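Side-chain contacts in 4'-phospho-dehydrooxetanocin synthase (Bacillus megaterium, PDB 5UL3), which catalyses the oxidative ring contraction of dAMP to an oxetane aldehyde in oxetanocin A biosynthesis, using cobalamin and S-adenosylmethionine radical chemistry: residues A[133-138]-A[359-364]; A[293-298]-A[303-308]; A[60-63]-A[69-72]. All coordinates share one frame; numbering follows the deposited sequence. Where two conformers were deposited one is given.

Interaction 1 of 3, residues A[133-138]-A[359-364]; sequences IPRLNL and YMADEE. With EDO (1,2-ethanediol), chain V.
Arg135 and Leu138 both reach Ala361 where the Rossmann domain that houses cobalamin meets the partial TIM barrel. The segment 359-364 runs off barrel strand 357-360 into a loop that borders the cobalamin pocket. Tyr359 comes first and makes an indirect contact. Its ring carries an ethanediol, probably from the crystallisation liquor, over one face, with Tyr359 CG 3.6 Å from C1. Arg135 NE donates to O2 of this ethanediol at 3.0 Å, in a bent bond of 140°. A water accepts from Arg135 NH2 at 2.8 Å and donates to Tyr359 O. The water thus links Arg135 NH2 to Tyr359 O; it also donates to O2 of the bound ethanediol. At Ala361 the contact becomes direct. Its CB touches Leu138 CD1 at 3.7 Å. The same methyl lies at the edge of the Arg135 guanidinium, near its plane. The arginine chain bends at chi3 (-89°), which brings this edge to the Ala361 methyl and the water. Ala361 O makes a weak hydrogen bond to cobalamin N62. Arg135 NH2 is the shared point: it meets the water, hydrogen-bonds to cobalamin O58, and lies 4.0 Å from Ala361 CB.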
# COMPACT_ATOMS: atom_id res chain seq x y z
N ILE A 133 1.81 0.99 13.71
CA ILE A 133 0.45 0.48 13.59
C ILE A 133 0.41 -0.49 12.42
O ILE A 133 0.51 -0.05 11.26
CB ILE A 133 -0.56 1.63 13.40
CG1 ILE A 133 -0.49 2.61 14.58
CG2 ILE A 133 -1.96 1.06 13.25
CD1 ILE A 133 -0.85 1.98 15.93
N PRO A 134 0.24 -1.78 12.65
CA PRO A 134 0.38 -2.75 11.56
C PRO A 134 -0.83 -2.75 10.63
O PRO A 134 -1.91 -2.26 10.95
CB PRO A 134 0.50 -4.09 12.30
CG PRO A 134 -0.24 -3.87 13.58
CD PRO A 134 -0.06 -2.42 13.94
N ARG A 135 -0.62 -3.31 9.44
CA ARG A 135 -1.70 -3.67 8.53
C ARG A 135 -1.43 -5.08 8.03
O ARG A 135 -0.27 -5.48 7.89
CB ARG A 135 -1.82 -2.70 7.33
CG ARG A 135 -0.59 -2.72 6.45
CD ARG A 135 -0.61 -1.67 5.32
NE ARG A 135 -1.22 -2.07 4.04
CZ ARG A 135 -0.80 -3.07 3.25
NH1 ARG A 135 0.22 -3.84 3.62
NH2 ARG A 135 -1.43 -3.31 2.09
N LEU A 136 -2.49 -5.83 7.83
CA LEU A 136 -2.37 -7.19 7.29
C LEU A 136 -1.39 -7.22 6.13
O LEU A 136 -1.54 -6.47 5.15
CB LEU A 136 -3.75 -7.67 6.84
CG LEU A 136 -3.81 -9.07 6.20
CD1 LEU A 136 -3.29 -10.14 7.14
CD2 LEU A 136 -5.23 -9.37 5.76
N ASN A 137 -0.35 -8.04 6.24
CA ASN A 137 0.71 -8.01 5.24
C ASN A 137 0.35 -8.92 4.07
O ASN A 137 0.44 -10.15 4.16
CB ASN A 137 2.06 -8.41 5.82
CG ASN A 137 3.17 -8.32 4.77
OD1 ASN A 137 3.71 -9.34 4.34
ND2 ASN A 137 3.50 -7.08 4.33
N LEU A 138 0.01 -8.31 2.95
CA LEU A 138 -0.35 -9.08 1.76
C LEU A 138 0.88 -9.66 1.06
O LEU A 138 0.77 -10.71 0.40
CB LEU A 138 -1.12 -8.17 0.79
CG LEU A 138 -2.39 -7.57 1.40
CD1 LEU A 138 -3.09 -6.68 0.37
CD2 LEU A 138 -3.36 -8.67 1.87
N TYR A 359 -8.65 -1.33 3.66
CA TYR A 359 -7.74 -0.48 2.90
C TYR A 359 -7.33 -1.27 1.66
O TYR A 359 -6.53 -2.20 1.76
CB TYR A 359 -6.55 -0.08 3.75
CG TYR A 359 -7.05 0.69 4.95
CD1 TYR A 359 -7.46 0.04 6.12
CD2 TYR A 359 -7.19 2.08 4.89
CE1 TYR A 359 -7.97 0.75 7.20
CE2 TYR A 359 -7.68 2.80 5.97
CZ TYR A 359 -8.07 2.14 7.11
OH TYR A 359 -8.56 2.87 8.17
N MET A 360 -7.89 -0.91 0.51
CA MET A 360 -7.56 -1.61 -0.73
C MET A 360 -6.13 -1.29 -1.13
O MET A 360 -5.73 -0.11 -1.19
CB MET A 360 -8.50 -1.24 -1.87
CG MET A 360 -9.97 -1.50 -1.66
SD MET A 360 -10.37 -3.25 -1.41
CE MET A 360 -12.15 -3.15 -1.52
N ALA A 361 -5.36 -2.33 -1.41
CA ALA A 361 -3.96 -2.17 -1.77
C ALA A 361 -3.76 -1.84 -3.25
O ALA A 361 -2.64 -1.47 -3.62
CB ALA A 361 -3.18 -3.45 -1.45
N ASP A 362 -4.81 -1.94 -4.07
CA ASP A 362 -4.70 -1.78 -5.53
C ASP A 362 -3.99 -0.48 -5.90
O ASP A 362 -4.33 0.60 -5.40
CB ASP A 362 -6.09 -1.77 -6.18
CG ASP A 362 -6.93 -2.95 -5.82
OD1 ASP A 362 -6.92 -3.38 -4.64
OD2 ASP A 362 -7.67 -3.41 -6.70
N GLU A 363 -3.03 -0.58 -6.83
CA GLU A 363 -2.57 0.62 -7.52
C GLU A 363 -3.70 1.28 -8.29
O GLU A 363 -3.77 2.51 -8.38
CB GLU A 363 -1.42 0.27 -8.47
CG GLU A 363 -0.11 -0.04 -7.77
CD GLU A 363 1.02 -0.24 -8.77
OE1 GLU A 363 0.85 -1.12 -9.64
OE2 GLU A 363 2.02 0.52 -8.70
N GLU A 364 -4.58 0.47 -8.87
CA GLU A 364 -5.63 0.91 -9.79
C GLU A 364 -6.86 0.06 -9.50
O GLU A 364 -7.05 -1.02 -10.09
CB GLU A 364 -5.18 0.78 -11.25
CG GLU A 364 -6.26 1.16 -12.25
CD GLU A 364 -5.81 1.04 -13.70
OE1 GLU A 364 -4.82 0.32 -13.99
OE2 GLU A 364 -6.44 1.69 -14.56
C1 EDO V . -3.62 1.18 5.80
O1 EDO V . -3.14 1.48 7.12
C2 EDO V . -2.48 1.30 4.79
O2 EDO V . -2.76 0.47 3.66
O HOH W 1 -3.47 -1.50 1.69

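Interaction 2 of 3, residues A[293-298]-A[303-308]; sequences DILGEI and GALTLE
Ile298 and Gly303 bring flat backbone groups together. One face of the Gly303-Ala304 peptide carries the Ile298 CG2 methyl, offset toward the glycine CA. CG2 is 3.6 Å from Gly303 CA and 3.9 Å from Ala304 N. The Ile298 carbonyl takes the N-H of Gly303 at its oxygen, with Gly303 N 2.9 Å from Ile298 O. The N-H points fairly straight at the oxygen (153°). The donor is nevertheless tilted 33° from the carbonyl plane. The bond ties the helix to the chain that turns back into the strand.

CG2 stands opposite the backbone N of Ile298, and CG1 lies beside that N. The branch at CB therefore presents CG2 to the glycine. Gly303 has no CB, and this lets the methyl settle directly on the main chain.

The second point of contact is purely apolar. Leu295 CD1 meets Leu305 CD2 at 3.9 Å, and the two side chains cross obliquely. Neither CB is aimed at the other segment; the branched ends make the touch. Leu295 extends away from its backbone N (chi1 -173°) to get there. Both leucines also pack on Ile354, and helix 335-351 adds Ala348 against Leu295 and Ile345 against Leu305. The pair is thus part of a larger hydrophobic layer.

Farther along the strand, Glu308 OE2 accepts from cobalamin N62, and its OE1 pairs with Arg311 NE. Helix 295-300 leads here into strand 305-311, which runs on toward the cluster cysteines Cys313, Cys318 and Cys321. This is the first strand of the partial TIM barrel of a radical SAM enzyme.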
# COMPACT_ATOMS: atom_id res chain seq x y z
N ASP A 293 -3.01 -15.82 9.51
CA ASP A 293 -2.27 -16.28 10.69
C ASP A 293 -1.92 -15.14 11.66
O ASP A 293 -1.92 -15.33 12.88
CB ASP A 293 -0.96 -16.94 10.27
CG ASP A 293 -1.16 -18.15 9.34
OD1 ASP A 293 -2.17 -18.20 8.61
OD2 ASP A 293 -0.28 -19.02 9.36
N ILE A 294 -1.56 -13.97 11.12
CA ILE A 294 -1.07 -12.85 11.94
C ILE A 294 -2.20 -11.95 12.42
O ILE A 294 -1.96 -11.05 13.23
CB ILE A 294 -0.03 -12.04 11.13
CG1 ILE A 294 0.99 -12.97 10.47
CG2 ILE A 294 0.74 -11.06 12.02
CD1 ILE A 294 1.85 -13.77 11.45
N LEU A 295 -3.43 -12.20 11.99
CA LEU A 295 -4.50 -11.23 12.20
C LEU A 295 -4.76 -10.99 13.69
O LEU A 295 -4.94 -9.84 14.11
CB LEU A 295 -5.78 -11.71 11.49
CG LEU A 295 -6.90 -10.67 11.53
CD1 LEU A 295 -6.43 -9.37 10.87
CD2 LEU A 295 -8.18 -11.19 10.88
N GLY A 296 -4.78 -12.06 14.49
CA GLY A 296 -4.98 -11.90 15.93
C GLY A 296 -3.99 -10.94 16.57
O GLY A 296 -4.37 -10.07 17.35
N GLU A 297 -2.71 -11.06 16.21
CA GLU A 297 -1.72 -10.14 16.74
C GLU A 297 -1.89 -8.74 16.16
O GLU A 297 -1.67 -7.75 16.85
CB GLU A 297 -0.31 -10.67 16.49
CG GLU A 297 0.02 -11.88 17.36
CD GLU A 297 -0.05 -11.55 18.85
OE1 GLU A 297 0.70 -10.65 19.29
OE2 GLU A 297 -0.86 -12.17 19.58
N ILE A 298 -2.26 -8.65 14.87
CA ILE A 298 -2.53 -7.34 14.28
C ILE A 298 -3.64 -6.63 15.04
O ILE A 298 -3.57 -5.41 15.25
CB ILE A 298 -2.88 -7.50 12.78
CG1 ILE A 298 -1.63 -7.90 12.01
CG2 ILE A 298 -3.49 -6.22 12.21
CD1 ILE A 298 -1.96 -8.38 10.61
N GLY A 303 -4.41 -2.79 14.46
CA GLY A 303 -4.06 -2.74 13.05
C GLY A 303 -5.25 -2.85 12.11
O GLY A 303 -6.40 -2.92 12.52
N ALA A 304 -4.93 -2.88 10.81
CA ALA A 304 -5.92 -2.66 9.75
C ALA A 304 -6.05 -3.86 8.81
O ALA A 304 -5.07 -4.55 8.51
CB ALA A 304 -5.54 -1.44 8.91
N LEU A 305 -7.27 -4.06 8.31
CA LEU A 305 -7.53 -5.02 7.24
C LEU A 305 -7.17 -4.44 5.88
O LEU A 305 -7.37 -3.25 5.62
CB LEU A 305 -9.01 -5.41 7.22
CG LEU A 305 -9.54 -5.85 8.58
CD1 LEU A 305 -11.04 -5.77 8.58
CD2 LEU A 305 -9.06 -7.26 8.84
N THR A 306 -6.63 -5.30 5.01
CA THR A 306 -6.23 -4.93 3.65
C THR A 306 -6.71 -6.00 2.69
O THR A 306 -7.04 -7.12 3.10
CB THR A 306 -4.71 -4.78 3.54
OG1 THR A 306 -4.11 -6.04 3.87
CG2 THR A 306 -4.19 -3.69 4.48
N LEU A 307 -6.74 -5.66 1.41
CA LEU A 307 -6.99 -6.62 0.34
C LEU A 307 -6.50 -5.97 -0.94
O LEU A 307 -6.57 -4.75 -1.08
CB LEU A 307 -8.47 -6.97 0.20
CG LEU A 307 -8.77 -8.08 -0.81
CD1 LEU A 307 -8.02 -9.36 -0.43
CD2 LEU A 307 -10.28 -8.35 -0.88
N GLU A 308 -6.00 -6.79 -1.86
CA GLU A 308 -5.63 -6.31 -3.20
C GLU A 308 -6.59 -6.97 -4.18
O GLU A 308 -6.60 -8.20 -4.31
CB GLU A 308 -4.17 -6.65 -3.52
CG GLU A 308 -3.62 -5.87 -4.77
CD GLU A 308 -2.17 -6.21 -5.13
OE1 GLU A 308 -1.75 -7.37 -4.91
OE2 GLU A 308 -1.45 -5.32 -5.66

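Interaction 3 of 3, residues A[60-63]-A[69-72]; sequences TLYV and KIHV
Val72 packs tightly against Thr60 and Tyr62 across two antiparallel strands. Its CG1 lies 3.6 Å from Thr60 CG2 and also 3.6 Å from Tyr62 CE2. Its CG2 is 3.7 Å from Tyr62 CD2. In Val72, CG1 stands opposite the backbone N (chi1 -170°) and CG2 opposite the carbonyl carbon, which turns both methyls to the tyrosine ring. Tyr62 and Val72 form a non-hydrogen-bonded pair, and their side chains lie side by side, pointing the same way. Ile70 CG2 comes to the ring edge, near its plane, at a looser 4.5 Å. Beyond the ring, Tyr62 OH hydrogen-bonds to Gln151 and Asn82, which fixes its polar end.

Val63 and His71 are the hydrogen-bonded pair, on the face of the sheet away from Tyr62 and Val72. Val63 N donates to His71 O at 2.8 Å, and His71 N returns the bond to Val63 O at 2.8 Å. Both bonds are nearly straight, 160° and 162°. CA-H...O contacts line the strands as well, with Tyr62 CA 3.3 Å from His71 O. Val63 CB and His71 CB are 4.1 Å apart. The imidazole turns its edge toward Val63 O. Its nitrogens bond outside the pair, ND1 to Tyr102 OH and NE2 to Glu65 OE2, and Phe45 meets the ring edge-to-face.

The loose end is at Lys69. This residue is partly exposed, and its extended chain leads away from 60-63. Leu61 is buried, but it packs on Ile50 and Val52 of strand 49-53. The two strands make a beta hairpin, the middle of a four-stranded antiparallel meander in the N-terminal domain.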
# COMPACT_ATOMS: atom_id res chain seq x y z
N THR A 60 -8.27 -29.07 3.59
CA THR A 60 -8.27 -30.52 3.42
C THR A 60 -7.49 -31.16 4.55
O THR A 60 -6.40 -30.69 4.89
CB THR A 60 -7.63 -30.93 2.08
OG1 THR A 60 -8.29 -30.26 1.01
CG2 THR A 60 -7.76 -32.45 1.86
N LEU A 61 -8.02 -32.25 5.12
CA LEU A 61 -7.31 -33.05 6.11
C LEU A 61 -6.95 -34.41 5.53
O LEU A 61 -7.80 -35.08 4.94
CB LEU A 61 -8.18 -33.23 7.36
CG LEU A 61 -7.64 -34.18 8.42
CD1 LEU A 61 -6.35 -33.65 9.03
CD2 LEU A 61 -8.70 -34.41 9.50
N TYR A 62 -5.68 -34.79 5.67
CA TYR A 62 -5.22 -36.14 5.37
C TYR A 62 -4.97 -36.85 6.69
O TYR A 62 -4.24 -36.34 7.55
CB TYR A 62 -3.94 -36.12 4.53
CG TYR A 62 -4.09 -35.33 3.27
CD1 TYR A 62 -3.90 -33.94 3.26
CD2 TYR A 62 -4.42 -35.96 2.07
CE1 TYR A 62 -4.06 -33.21 2.07
CE2 TYR A 62 -4.57 -35.24 0.90
CZ TYR A 62 -4.39 -33.88 0.91
OH TYR A 62 -4.55 -33.19 -0.28
N VAL A 63 -5.57 -38.02 6.86
CA VAL A 63 -5.30 -38.88 8.00
C VAL A 63 -4.54 -40.08 7.45
O VAL A 63 -5.09 -40.87 6.69
CB VAL A 63 -6.59 -39.32 8.72
CG1 VAL A 63 -6.23 -40.03 10.03
CG2 VAL A 63 -7.47 -38.11 8.98
N LYS A 69 -2.84 -46.82 3.68
CA LYS A 69 -4.21 -46.40 3.95
C LYS A 69 -4.20 -44.92 4.32
O LYS A 69 -3.77 -44.57 5.42
CB LYS A 69 -4.82 -47.25 5.08
CG LYS A 69 -6.33 -47.22 5.14
CD LYS A 69 -6.86 -48.31 6.07
CE LYS A 69 -8.38 -48.34 6.09
NZ LYS A 69 -8.89 -49.36 7.05
N ILE A 70 -4.68 -44.07 3.41
CA ILE A 70 -4.70 -42.62 3.59
C ILE A 70 -6.13 -42.12 3.40
O ILE A 70 -6.71 -42.28 2.32
CB ILE A 70 -3.75 -41.92 2.58
CG1 ILE A 70 -2.31 -42.36 2.80
CG2 ILE A 70 -3.90 -40.39 2.65
CD1 ILE A 70 -1.37 -41.90 1.71
N HIS A 71 -6.69 -41.51 4.45
CA HIS A 71 -8.02 -40.91 4.38
C HIS A 71 -7.90 -39.44 4.02
O HIS A 71 -7.00 -38.76 4.52
CB HIS A 71 -8.76 -41.02 5.71
CG HIS A 71 -8.86 -42.42 6.23
ND1 HIS A 71 -9.95 -43.23 5.99
CD2 HIS A 71 -8.02 -43.14 7.01
CE1 HIS A 71 -9.77 -44.40 6.57
NE2 HIS A 71 -8.60 -44.37 7.20
N VAL A 72 -8.82 -38.95 3.20
CA VAL A 72 -8.81 -37.55 2.79
C VAL A 72 -10.20 -36.97 3.01
O VAL A 72 -11.19 -37.50 2.48
CB VAL A 72 -8.39 -37.39 1.32
CG1 VAL A 72 -8.15 -35.90 0.99
CG2 VAL A 72 -7.13 -38.20 1.02

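Overall arrangement
Interactions 1 and 2 are neighbours, with centres about 9 Å apart. Both reach the barrel sheet, in which strands 305-311 and 357-360 lie side by side; Ala361 N is 2.7 Å from Leu307 O, a probable hydrogen bond. Interaction 2 is nested in the chain between the segments of interaction 1. Interaction 1 lies nearest the centre of the chain. Interaction 3 is far out, about 39 Å from that centre, with partly exposed Lys69 at its edge. Interaction 1 combines a small apolar touch with a water bridge beside cobalamin, with an ethanediol bound there in the crystal. Interaction 2 is local helix-to-strand packing with one backbone bond. Interaction 3 is a sheet contact, with paired backbone bonds and the largest buried area.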